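Local structure of CPXV018 protein (Cowpox virus, 4PDC) at residues I46-F51 against V142-D147; P53-V58 against I135-S140; Y80-D85 against R124-F129; D94-Y97 against E102-T105. The protein probably acts as a viral MHC class I-like decoy ligand that engages the NKG2D receptor of natural killer and T cells. The protein carries 2 engineered substitutions. All coordinates share one frame; numbering follows the deposited sequence.

Contact 1: residues I46-F51 against V142-D147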
# COMPACT_ATOMS: atom_id res chain seq x y z
N ILE E 46 10.75 -22.79 -5.13
CA ILE E 46 10.77 -23.68 -3.98
C ILE E 46 11.60 -23.07 -2.85
O ILE E 46 12.73 -22.63 -3.06
CB ILE E 46 11.32 -25.07 -4.35
CG1 ILE E 46 10.28 -25.80 -5.21
CG2 ILE E 46 11.65 -25.89 -3.10
CD1 ILE E 46 10.74 -27.12 -5.78
N GLY E 47 11.01 -23.03 -1.66
CA GLY E 47 11.69 -22.50 -0.49
C GLY E 47 11.56 -20.99 -0.33
O GLY E 47 12.05 -20.42 0.64
N ASP E 48 10.90 -20.34 -1.28
CA ASP E 48 10.70 -18.90 -1.21
C ASP E 48 9.93 -18.53 0.06
O ASP E 48 8.90 -19.14 0.36
CB ASP E 48 9.97 -18.39 -2.44
CG ASP E 48 9.50 -16.96 -2.28
OD1 ASP E 48 10.35 -16.04 -2.26
OD2 ASP E 48 8.27 -16.74 -2.18
N GLU E 49 10.43 -17.54 0.80
CA GLU E 49 9.82 -17.14 2.06
C GLU E 49 9.35 -15.69 2.02
O GLU E 49 8.97 -15.12 3.05
CB GLU E 49 10.81 -17.35 3.22
CG GLU E 49 12.15 -16.65 3.03
CD GLU E 49 13.14 -16.92 4.16
OE1 GLU E 49 14.35 -16.68 3.95
OE2 GLU E 49 12.71 -17.35 5.25
N ILE E 50 9.35 -15.09 0.83
CA ILE E 50 8.99 -13.68 0.66
C ILE E 50 7.69 -13.50 -0.11
O ILE E 50 6.76 -12.86 0.37
CB ILE E 50 10.11 -12.93 -0.07
CG1 ILE E 50 11.40 -12.97 0.75
CG2 ILE E 50 9.71 -11.48 -0.34
CD1 ILE E 50 12.64 -12.63 -0.04
N PHE E 51 7.63 -14.07 -1.30
CA PHE E 51 6.49 -13.83 -2.19
C PHE E 51 5.32 -14.77 -1.90
O PHE E 51 4.17 -14.33 -1.89
CB PHE E 51 6.95 -13.95 -3.64
CG PHE E 51 7.99 -12.93 -4.00
CD1 PHE E 51 7.63 -11.66 -4.39
CD2 PHE E 51 9.34 -13.24 -3.90
CE1 PHE E 51 8.59 -10.71 -4.70
CE2 PHE E 51 10.31 -12.30 -4.21
CZ PHE E 51 9.93 -11.04 -4.60
N VAL E 142 12.35 -12.14 -11.78
CA VAL E 142 13.22 -12.37 -12.93
C VAL E 142 14.62 -12.70 -12.43
O VAL E 142 15.31 -13.55 -13.00
CB VAL E 142 13.25 -11.14 -13.87
CG1 VAL E 142 14.38 -11.26 -14.89
CG2 VAL E 142 11.91 -10.99 -14.59
N ARG E 143 15.04 -12.03 -11.36
CA ARG E 143 16.35 -12.27 -10.77
C ARG E 143 16.50 -13.70 -10.28
O ARG E 143 17.48 -14.37 -10.59
CB ARG E 143 16.60 -11.28 -9.62
CG ARG E 143 17.88 -11.51 -8.85
CD ARG E 143 19.11 -11.37 -9.73
NE ARG E 143 20.34 -11.55 -8.96
CZ ARG E 143 20.94 -10.60 -8.25
NH1 ARG E 143 20.43 -9.38 -8.20
NH2 ARG E 143 22.05 -10.86 -7.59
N LYS E 144 15.52 -14.18 -9.51
CA LYS E 144 15.53 -15.56 -9.03
C LYS E 144 15.58 -16.53 -10.20
O LYS E 144 16.37 -17.47 -10.20
CB LYS E 144 14.29 -15.86 -8.19
CG LYS E 144 14.15 -15.04 -6.93
CD LYS E 144 13.04 -15.57 -6.04
CE LYS E 144 13.47 -16.83 -5.30
NZ LYS E 144 12.39 -17.38 -4.44
N MET E 145 14.73 -16.28 -11.18
CA MET E 145 14.60 -17.17 -12.33
C MET E 145 15.89 -17.26 -13.12
O MET E 145 16.27 -18.34 -13.59
CB MET E 145 13.45 -16.68 -13.22
CG MET E 145 13.25 -17.50 -14.49
SD MET E 145 14.14 -16.82 -15.90
CE MET E 145 13.25 -15.29 -16.18
N GLU E 146 16.59 -16.14 -13.27
CA GLU E 146 17.83 -16.11 -14.03
C GLU E 146 18.99 -16.73 -13.24
O GLU E 146 19.94 -17.22 -13.83
CB GLU E 146 18.16 -14.68 -14.45
CG GLU E 146 17.25 -14.15 -15.55
CD GLU E 146 17.61 -12.74 -15.99
OE1 GLU E 146 18.42 -12.09 -15.30
OE2 GLU E 146 17.08 -12.30 -17.04
N ASP E 147 18.89 -16.70 -11.91
CA ASP E 147 19.92 -17.30 -11.06
C ASP E 147 19.58 -18.74 -10.67
O ASP E 147 20.23 -19.31 -9.80
CB ASP E 147 20.11 -16.46 -9.80
CG ASP E 147 20.64 -15.07 -10.09
OD1 ASP E 147 21.04 -14.81 -11.25
OD2 ASP E 147 20.66 -14.23 -9.16
O HOH W 1 13.21 -19.81 -3.33
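K144 and D48 meet nearly at right angles, the lysine reaching out from its helix and the aspartate presenting both CB and one carboxylate oxygen to its ammonium. The resulting salt bridge is long: K144 NZ stands 3.3 Å from D48 OD1, and as a hydrogen bond it is weak. A bend in the lysine chain at chi3 (76°) turns NZ toward the loop, where a water lies 2.8 Å from K144 NZ. That water donates in turn to the backbone, 2.9 Å from I46 O, so the ammonium is linked to two points of the loop, one of them indirectly.

In the MHC class I-like platform, two helical ridges lie over one antiparallel sheet, and this contact spans them at one end: residues 46-51 lead into helix 51-64, while 142-147 close helix 131-146. D48 serves both sides. With CG anti to the backbone N (chi1 168°), its carboxylate swings over the start of helix 51-64, where OD2 accepts a hydrogen bond from L52 N and a weak one from F51 N, with D48 OD2 and F51 N 2.9 Å apart. D48 OD1 also has a weak bond from I50 N, at 3.4 Å. These amides, together with the lysine, probably favour the charged form of D48. Beyond K144, the final helical turn is clipped by its own salt bridge: D147 OD2 lies 2.7 Å from R143 NE, only 8° out of the guanidinium plane. R143 also makes weak polar contacts with the chain of another protein, while F51 turns inward onto S140 and L141.

Contact 2: residues P53-V58 against I135-S140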
# COMPACT_ATOMS: atom_id res chain seq x y z
N PRO E 53 4.28 -16.25 0.96
CA PRO E 53 3.43 -15.88 2.10
C PRO E 53 2.69 -14.57 1.87
O PRO E 53 1.57 -14.41 2.35
CB PRO E 53 4.43 -15.75 3.26
CG PRO E 53 5.74 -15.54 2.62
CD PRO E 53 5.71 -16.27 1.32
N PHE E 54 3.31 -13.64 1.15
CA PHE E 54 2.68 -12.37 0.81
C PHE E 54 1.46 -12.60 -0.08
O PHE E 54 0.37 -12.10 0.21
CB PHE E 54 3.69 -11.45 0.12
CG PHE E 54 3.12 -10.11 -0.28
CD1 PHE E 54 3.01 -9.09 0.64
CD2 PHE E 54 2.72 -9.87 -1.58
CE1 PHE E 54 2.50 -7.85 0.28
CE2 PHE E 54 2.21 -8.64 -1.95
CZ PHE E 54 2.10 -7.63 -1.02
N TYR E 55 1.64 -13.38 -1.14
CA TYR E 55 0.55 -13.65 -2.07
C TYR E 55 -0.56 -14.47 -1.41
O TYR E 55 -1.74 -14.28 -1.73
CB TYR E 55 1.06 -14.40 -3.31
CG TYR E 55 1.96 -13.57 -4.22
CD1 TYR E 55 1.81 -12.19 -4.33
CD2 TYR E 55 2.97 -14.19 -4.97
CE1 TYR E 55 2.64 -11.45 -5.16
CE2 TYR E 55 3.79 -13.45 -5.80
CZ TYR E 55 3.63 -12.08 -5.89
OH TYR E 55 4.46 -11.37 -6.71
N LYS E 56 -0.20 -15.37 -0.51
CA LYS E 56 -1.21 -16.17 0.18
C LYS E 56 -2.19 -15.25 0.89
O LYS E 56 -3.40 -15.48 0.87
CB LYS E 56 -0.57 -17.15 1.16
CG LYS E 56 -1.58 -18.10 1.82
CD LYS E 56 -0.89 -19.10 2.73
CE LYS E 56 -1.88 -20.09 3.32
NZ LYS E 56 -1.20 -21.13 4.15
N ASN E 57 -1.67 -14.20 1.51
CA ASN E 57 -2.51 -13.24 2.20
C ASN E 57 -3.31 -12.37 1.24
O ASN E 57 -4.51 -12.19 1.42
CB ASN E 57 -1.65 -12.35 3.11
CG ASN E 57 -1.17 -13.07 4.35
OD1 ASN E 57 -1.88 -13.92 4.90
ND2 ASN E 57 0.04 -12.74 4.80
N VAL E 58 -2.65 -11.82 0.23
CA VAL E 58 -3.32 -10.98 -0.75
C VAL E 58 -4.41 -11.76 -1.49
O VAL E 58 -5.49 -11.23 -1.74
CB VAL E 58 -2.33 -10.40 -1.78
CG1 VAL E 58 -3.06 -9.68 -2.90
CG2 VAL E 58 -1.36 -9.46 -1.09
N ILE E 135 5.67 -4.42 -10.43
CA ILE E 135 6.88 -4.25 -11.23
C ILE E 135 8.12 -4.64 -10.42
O ILE E 135 9.03 -5.28 -10.94
CB ILE E 135 7.02 -2.79 -11.72
CG1 ILE E 135 5.87 -2.42 -12.67
CG2 ILE E 135 8.38 -2.57 -12.40
CD1 ILE E 135 5.91 -3.11 -14.02
N MET E 136 8.15 -4.25 -9.16
CA MET E 136 9.30 -4.56 -8.31
C MET E 136 9.35 -6.05 -8.00
O MET E 136 10.44 -6.64 -7.94
CB MET E 136 9.26 -3.73 -7.03
CG MET E 136 9.44 -2.24 -7.28
SD MET E 136 11.06 -1.84 -7.97
CE MET E 136 12.08 -1.99 -6.50
N HIS E 137 8.19 -6.67 -7.81
CA HIS E 137 8.13 -8.13 -7.65
C HIS E 137 8.60 -8.81 -8.93
O HIS E 137 9.37 -9.78 -8.88
CB HIS E 137 6.72 -8.60 -7.31
CG HIS E 137 6.30 -8.30 -5.90
ND1 HIS E 137 5.41 -9.10 -5.21
CD2 HIS E 137 6.64 -7.29 -5.06
CE1 HIS E 137 5.22 -8.59 -4.00
NE2 HIS E 137 5.96 -7.50 -3.89
N LEU E 138 8.14 -8.31 -10.06
CA LEU E 138 8.51 -8.85 -11.37
C LEU E 138 10.03 -8.86 -11.54
O LEU E 138 10.61 -9.88 -11.90
CB LEU E 138 7.85 -8.04 -12.49
CG LEU E 138 8.34 -8.28 -13.92
CD1 LEU E 138 8.25 -9.75 -14.31
CD2 LEU E 138 7.56 -7.41 -14.89
N ARG E 139 10.66 -7.73 -11.27
CA ARG E 139 12.11 -7.63 -11.41
C ARG E 139 12.83 -8.55 -10.43
O ARG E 139 13.83 -9.18 -10.77
CB ARG E 139 12.54 -6.17 -11.21
CG ARG E 139 12.07 -5.25 -12.33
CD ARG E 139 12.40 -3.80 -12.05
NE ARG E 139 13.84 -3.57 -12.05
CZ ARG E 139 14.42 -2.49 -11.53
NH1 ARG E 139 13.69 -1.54 -10.96
NH2 ARG E 139 15.74 -2.37 -11.57
N SER E 140 12.30 -8.67 -9.21
CA SER E 140 12.90 -9.55 -8.22
C SER E 140 12.73 -11.02 -8.62
O SER E 140 13.62 -11.84 -8.38
CB SER E 140 12.28 -9.31 -6.84
OG SER E 140 12.39 -7.94 -6.47
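A buried histidine bridges two helices here: H137 and Y55 extend toward each other from opposite directions, and the phenol oxygen arrives at the edge of the imidazole, near its plane. Y55 OH and H137 ND1 are 2.9 Å apart and hydrogen-bonded at 162°, though either atom could be the donor. The bond would help to hold the rotation of the imidazole, whose neighbouring carbon CE1 meets F54, with H137 CE1 3.6 Å from F54 CE2. That second pair is an offset edge-to-face arrangement, the histidine giving its edge to the phenylalanine face, with ring planes at 63° and centroids 5.4 Å apart.

F54 and Y55 belong to helix 51-64 and H137 to helix 131-146, the two helical walls of an MHC-like platform; the aromatic cluster lies between them, where classical MHC class I molecules have their peptide groove, and probably helps to close that space. F54 has CG anti to the backbone N (chi1 179°), which brings its ring across the end of the histidine at about a right angle, and V58 CG2 covers one face of its ring. F6, from the sheet below, meets Y55 edge-to-face, and L4 touches both Y55 and H137. An aromatic side chain of another protein chain packs on H137.

Contact 3: residues Y80-D85 against R124-F129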
# COMPACT_ATOMS: atom_id res chain seq x y z
N TYR E 80 -10.66 -12.28 -13.11
CA TYR E 80 -9.95 -11.01 -13.10
C TYR E 80 -8.50 -11.26 -13.44
O TYR E 80 -7.81 -12.00 -12.74
CB TYR E 80 -10.07 -10.32 -11.74
CG TYR E 80 -9.27 -9.04 -11.63
CD1 TYR E 80 -9.49 -7.98 -12.51
CD2 TYR E 80 -8.32 -8.88 -10.63
CE1 TYR E 80 -8.77 -6.80 -12.40
CE2 TYR E 80 -7.60 -7.71 -10.52
CZ TYR E 80 -7.82 -6.67 -11.40
OH TYR E 80 -7.10 -5.51 -11.28
N PHE E 81 -8.05 -10.64 -14.52
CA PHE E 81 -6.68 -10.81 -15.01
C PHE E 81 -5.94 -9.50 -14.80
O PHE E 81 -6.43 -8.45 -15.20
CB PHE E 81 -6.69 -11.21 -16.48
CG PHE E 81 -5.33 -11.29 -17.11
CD1 PHE E 81 -4.54 -12.41 -16.92
CD2 PHE E 81 -4.85 -10.26 -17.90
CE1 PHE E 81 -3.29 -12.49 -17.50
CE2 PHE E 81 -3.60 -10.34 -18.49
CZ PHE E 81 -2.82 -11.46 -18.29
N TYR E 82 -4.79 -9.57 -14.14
CA TYR E 82 -3.97 -8.38 -13.91
C TYR E 82 -2.52 -8.68 -14.26
O TYR E 82 -1.93 -9.64 -13.75
CB TYR E 82 -4.07 -7.89 -12.47
CG TYR E 82 -3.24 -6.66 -12.23
CD1 TYR E 82 -3.71 -5.40 -12.59
CD2 TYR E 82 -1.97 -6.74 -11.67
CE1 TYR E 82 -2.95 -4.27 -12.39
CE2 TYR E 82 -1.20 -5.61 -11.47
CZ TYR E 82 -1.70 -4.38 -11.83
OH TYR E 82 -0.93 -3.25 -11.63
N GLU E 83 -1.95 -7.86 -15.13
CA GLU E 83 -0.60 -8.07 -15.64
C GLU E 83 0.20 -6.78 -15.63
O GLU E 83 -0.28 -5.75 -16.10
CB GLU E 83 -0.65 -8.64 -17.06
CG GLU E 83 0.71 -8.93 -17.67
CD GLU E 83 0.61 -9.28 -19.14
OE1 GLU E 83 0.66 -8.34 -19.97
OE2 GLU E 83 0.48 -10.48 -19.47
N CYS E 84 1.41 -6.84 -15.09
CA CYS E 84 2.35 -5.73 -15.23
C CYS E 84 3.49 -6.17 -16.14
O CYS E 84 3.84 -7.36 -16.18
CB CYS E 84 2.86 -5.25 -13.86
SG CYS E 84 3.92 -6.38 -12.92
N ASP E 85 4.04 -5.22 -16.87
CA ASP E 85 5.03 -5.49 -17.90
C ASP E 85 6.20 -4.52 -17.74
O ASP E 85 6.00 -3.31 -17.69
CB ASP E 85 4.39 -5.35 -19.29
CG ASP E 85 5.37 -5.64 -20.42
OD1 ASP E 85 6.32 -4.86 -20.61
OD2 ASP E 85 5.15 -6.64 -21.13
N ARG E 124 -9.70 -4.70 -4.57
CA ARG E 124 -9.42 -5.78 -3.63
C ARG E 124 -8.01 -6.34 -3.82
O ARG E 124 -7.42 -6.88 -2.89
CB ARG E 124 -10.48 -6.88 -3.78
CG ARG E 124 -11.79 -6.56 -3.05
CD ARG E 124 -12.99 -7.21 -3.71
NE ARG E 124 -12.67 -8.56 -4.14
CZ ARG E 124 -12.87 -9.05 -5.36
NH1 ARG E 124 -13.43 -8.32 -6.32
NH2 ARG E 124 -12.52 -10.29 -5.61
N LEU E 125 -7.46 -6.20 -5.02
CA LEU E 125 -6.09 -6.63 -5.29
C LEU E 125 -5.07 -5.61 -4.79
O LEU E 125 -4.04 -5.98 -4.22
CB LEU E 125 -5.88 -6.87 -6.79
CG LEU E 125 -4.42 -7.07 -7.23
CD1 LEU E 125 -3.80 -8.27 -6.53
CD2 LEU E 125 -4.33 -7.24 -8.74
N LYS E 126 -5.35 -4.33 -5.00
CA LYS E 126 -4.33 -3.30 -4.81
C LYS E 126 -4.26 -2.74 -3.40
O LYS E 126 -3.55 -1.77 -3.15
CB LYS E 126 -4.56 -2.17 -5.81
CG LYS E 126 -4.22 -2.57 -7.24
CD LYS E 126 -4.24 -1.38 -8.18
CE LYS E 126 -3.67 -1.75 -9.55
NZ LYS E 126 -3.55 -0.56 -10.42
N LYS E 127 -4.99 -3.35 -2.47
CA LYS E 127 -4.98 -2.88 -1.09
C LYS E 127 -3.54 -2.82 -0.57
O LYS E 127 -3.13 -1.80 -0.02
CB LYS E 127 -5.83 -3.80 -0.22
CG LYS E 127 -6.07 -3.27 1.19
CD LYS E 127 -7.13 -4.10 1.89
CE LYS E 127 -7.40 -3.61 3.30
NZ LYS E 127 -8.55 -4.34 3.91
N TRP E 128 -2.79 -3.90 -0.77
CA TRP E 128 -1.39 -3.97 -0.32
C TRP E 128 -0.42 -4.19 -1.48
O TRP E 128 0.78 -4.32 -1.27
CB TRP E 128 -1.22 -5.09 0.71
CG TRP E 128 -1.93 -4.81 2.00
CD1 TRP E 128 -3.10 -5.35 2.43
CD2 TRP E 128 -1.50 -3.91 3.03
NE1 TRP E 128 -3.43 -4.85 3.66
CE2 TRP E 128 -2.46 -3.97 4.06
CE3 TRP E 128 -0.39 -3.08 3.19
CZ2 TRP E 128 -2.35 -3.21 5.22
CZ3 TRP E 128 -0.28 -2.33 4.34
CH2 TRP E 128 -1.25 -2.40 5.34
N PHE E 129 -0.95 -4.22 -2.70
CA PHE E 129 -0.18 -4.62 -3.88
C PHE E 129 -0.54 -3.77 -5.11
O PHE E 129 -1.38 -4.17 -5.91
CB PHE E 129 -0.42 -6.11 -4.17
CG PHE E 129 0.43 -6.68 -5.26
CD1 PHE E 129 1.81 -6.74 -5.13
CD2 PHE E 129 -0.15 -7.18 -6.42
CE1 PHE E 129 2.59 -7.27 -6.14
CE2 PHE E 129 0.63 -7.71 -7.43
CZ PHE E 129 2.00 -7.76 -7.29
O HOH W 2 -1.99 -1.22 -12.40
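One methyl group of L125 fills the angle between two tyrosines of a strand. L125 CD2 lies 3.7 Å from Y82 CG, placed obliquely to that ring, and 3.8 Å from Y80 CE2, where it meets the ring edge close to its plane. Both tyrosines cross the leucine at about a right angle. Their shared conformation makes the site: Y80 and Y82 are two apart on the strand and so project from the same face of the sheet, and each has CG anti to the backbone N (chi1 176° and -179°), which sends the two rings up toward the helix. L125 chooses the same first torsion and, with CD1 turned to chi2 59°, CD2 is left roughly anti to CA and reaches between the two rings.

Further along Y82, its phenol end is crossed by a lysine. K126 leaves its backbone in another direction but runs extended beyond CG, bringing its last methylene across the phenol end: K126 CE is 3.8 Å from Y82 OH. This is a packing contact of the aliphatic chain; the ammonium forms a salt bridge with E122. A water lies 2.6 Å from K126 NZ, accepting from it. The hydroxyl of Y80 is hydrogen-bonded to Q95 OE1 instead, on the neighbouring strand.

Strand 75-87 lies between strands 2-13 and 90-99, and helix 113-126 sits across it, with L125 also touching F8 and Y80 also touching W117 and S121. At the far end of the segment C84 forms a disulfide with C134, tying the strand to helix 131-146, while F129 turns inward to meet the rings of F6 and H137.

Contact 4: residues D94-Y97 against E102-T105. Engineered in segment 94-97: D96 (natural residue Phe).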
# COMPACT_ATOMS: atom_id res chain seq x y z
N ASP E 94 -2.05 -3.98 -17.65
CA ASP E 94 -3.19 -4.48 -18.40
C ASP E 94 -4.09 -5.24 -17.44
O ASP E 94 -3.60 -5.98 -16.58
CB ASP E 94 -2.73 -5.37 -19.55
CG ASP E 94 -3.87 -5.82 -20.45
OD1 ASP E 94 -4.89 -5.10 -20.49
OD2 ASP E 94 -3.75 -6.87 -21.10
N GLN E 95 -5.40 -5.06 -17.56
CA GLN E 95 -6.32 -5.84 -16.76
C GLN E 95 -7.61 -6.12 -17.52
O GLN E 95 -8.08 -5.28 -18.30
CB GLN E 95 -6.62 -5.15 -15.43
CG GLN E 95 -7.31 -3.79 -15.53
CD GLN E 95 -7.63 -3.18 -14.16
OE1 GLN E 95 -7.10 -3.62 -13.13
NE2 GLN E 95 -8.48 -2.17 -14.16
N ASP E 96 -8.15 -7.31 -17.30
CA ASP E 96 -9.36 -7.76 -17.97
C ASP E 96 -10.32 -8.35 -16.95
O ASP E 96 -9.91 -8.88 -15.92
CB ASP E 96 -9.04 -8.82 -19.03
CG ASP E 96 -8.22 -8.26 -20.18
OD1 ASP E 96 -8.50 -7.11 -20.60
OD2 ASP E 96 -7.30 -8.96 -20.65
N TYR E 97 -11.61 -8.23 -17.25
CA TYR E 97 -12.67 -8.83 -16.46
C TYR E 97 -13.50 -9.74 -17.35
O TYR E 97 -13.95 -9.32 -18.41
CB TYR E 97 -13.58 -7.76 -15.85
CG TYR E 97 -12.86 -6.64 -15.13
CD1 TYR E 97 -12.33 -5.56 -15.82
CD2 TYR E 97 -12.73 -6.66 -13.74
CE1 TYR E 97 -11.69 -4.54 -15.16
CE2 TYR E 97 -12.09 -5.64 -13.07
CZ TYR E 97 -11.57 -4.58 -13.79
OH TYR E 97 -10.93 -3.55 -13.13
N GLU E 102 -16.48 -14.28 -21.03
CA GLU E 102 -16.66 -13.16 -21.95
C GLU E 102 -16.19 -11.85 -21.33
O GLU E 102 -16.65 -11.47 -20.25
CB GLU E 102 -18.12 -13.05 -22.37
CG GLU E 102 -18.42 -11.89 -23.30
CD GLU E 102 -19.84 -11.92 -23.82
OE1 GLU E 102 -20.18 -12.83 -24.60
OE2 GLU E 102 -20.63 -11.02 -23.44
N GLU E 103 -15.29 -11.15 -22.03
CA GLU E 103 -14.77 -9.88 -21.55
C GLU E 103 -15.87 -8.84 -21.43
O GLU E 103 -16.78 -8.78 -22.25
CB GLU E 103 -13.68 -9.34 -22.48
CG GLU E 103 -12.27 -9.72 -22.09
CD GLU E 103 -11.22 -8.76 -22.63
OE1 GLU E 103 -11.13 -7.62 -22.10
OE2 GLU E 103 -10.49 -9.14 -23.56
N TYR E 104 -15.78 -8.01 -20.39
CA TYR E 104 -16.68 -6.88 -20.25
C TYR E 104 -15.96 -5.77 -19.51
O TYR E 104 -14.95 -6.00 -18.84
CB TYR E 104 -17.97 -7.30 -19.54
CG TYR E 104 -17.83 -7.67 -18.07
CD1 TYR E 104 -17.19 -8.84 -17.68
CD2 TYR E 104 -18.38 -6.87 -17.09
CE1 TYR E 104 -17.07 -9.18 -16.34
CE2 TYR E 104 -18.27 -7.19 -15.75
CZ TYR E 104 -17.62 -8.35 -15.38
OH TYR E 104 -17.53 -8.67 -14.05
N THR E 105 -16.46 -4.55 -19.66
CA THR E 105 -15.85 -3.38 -19.03
C THR E 105 -16.89 -2.39 -18.52
O THR E 105 -16.56 -1.48 -17.77
CB THR E 105 -14.92 -2.64 -20.01
OG1 THR E 105 -15.70 -2.03 -21.04
CG2 THR E 105 -13.92 -3.60 -20.63
O HOH W 3 -8.02 -8.37 -23.63
O HOH W 4 -12.25 -6.40 -19.37
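Strands 94-97 and 102-104 approach to 6.0 Å between their short axes but diverge strongly, at 115° between their directions, and a single backbone hydrogen bond across the segments joins them: Y104 N to Y97 O, 3.0 Å and 155°. They are the two arms of a beta hairpin at the edge of the platform sheet, where strand 102-104 is the outermost within this chain. The same carbonyl receives a second, softer approach, a CA-H...O contact with E103 CA 3.3 Å from Y97 O.

Y104 takes the sterically tight first torsion, CG between the backbone N and the carbonyl carbon (chi1 69°), which folds its ring back over the partner strand. There the ring face receives a CH-pi contact from Y97 CB, 4.2 Å from the Y104 ring centroid. Beyond this, the phenol of Y104 donates to K114 O, and the Y97 ring turns away to pack on L118 and S121, so helix 113-126 covers the tyrosine side of the hairpin.

Across from them two carboxylates approach each other obliquely. D96 is an engineered residue, Phe in the natural sequence; its OD1 lies 3.1 Å from E103 OE1, two acceptors with no hydrogen bond between them. Such closeness of like charges could be eased by partial protonation of one acid, and by water: one molecule lies between E103 OE2 and, more weakly, D96 OD2, though it has more acceptors in reach than protons to give. A second water knits the strands together, accepting from Y97 N at 2.9 Å and donating to E103 OE1 at 3.2 Å and to Y104 O at 2.8 Å.

How the contacts relate
The four contacts close successively shorter loops of the chain, contact 4 lying within contact 3, that within contact 2, and all within contact 1. Contacts 1 and 2 share helix 131-146, their centres about 10 Å apart, and F51 of the first packs on H137 and S140 of the second. The centre of contact 3 is about 10 Å from that of contact 2, the two joined through F129 against H137, and about 13 Å from that of contact 4 on the adjoining strand, where E83 N probably bonds D94 O. Contacts 1 and 4, 29 Å between centres, occupy opposite sides of the chain's centre. Together they fasten both helical walls and the sheet of a compact, MHC-like platform.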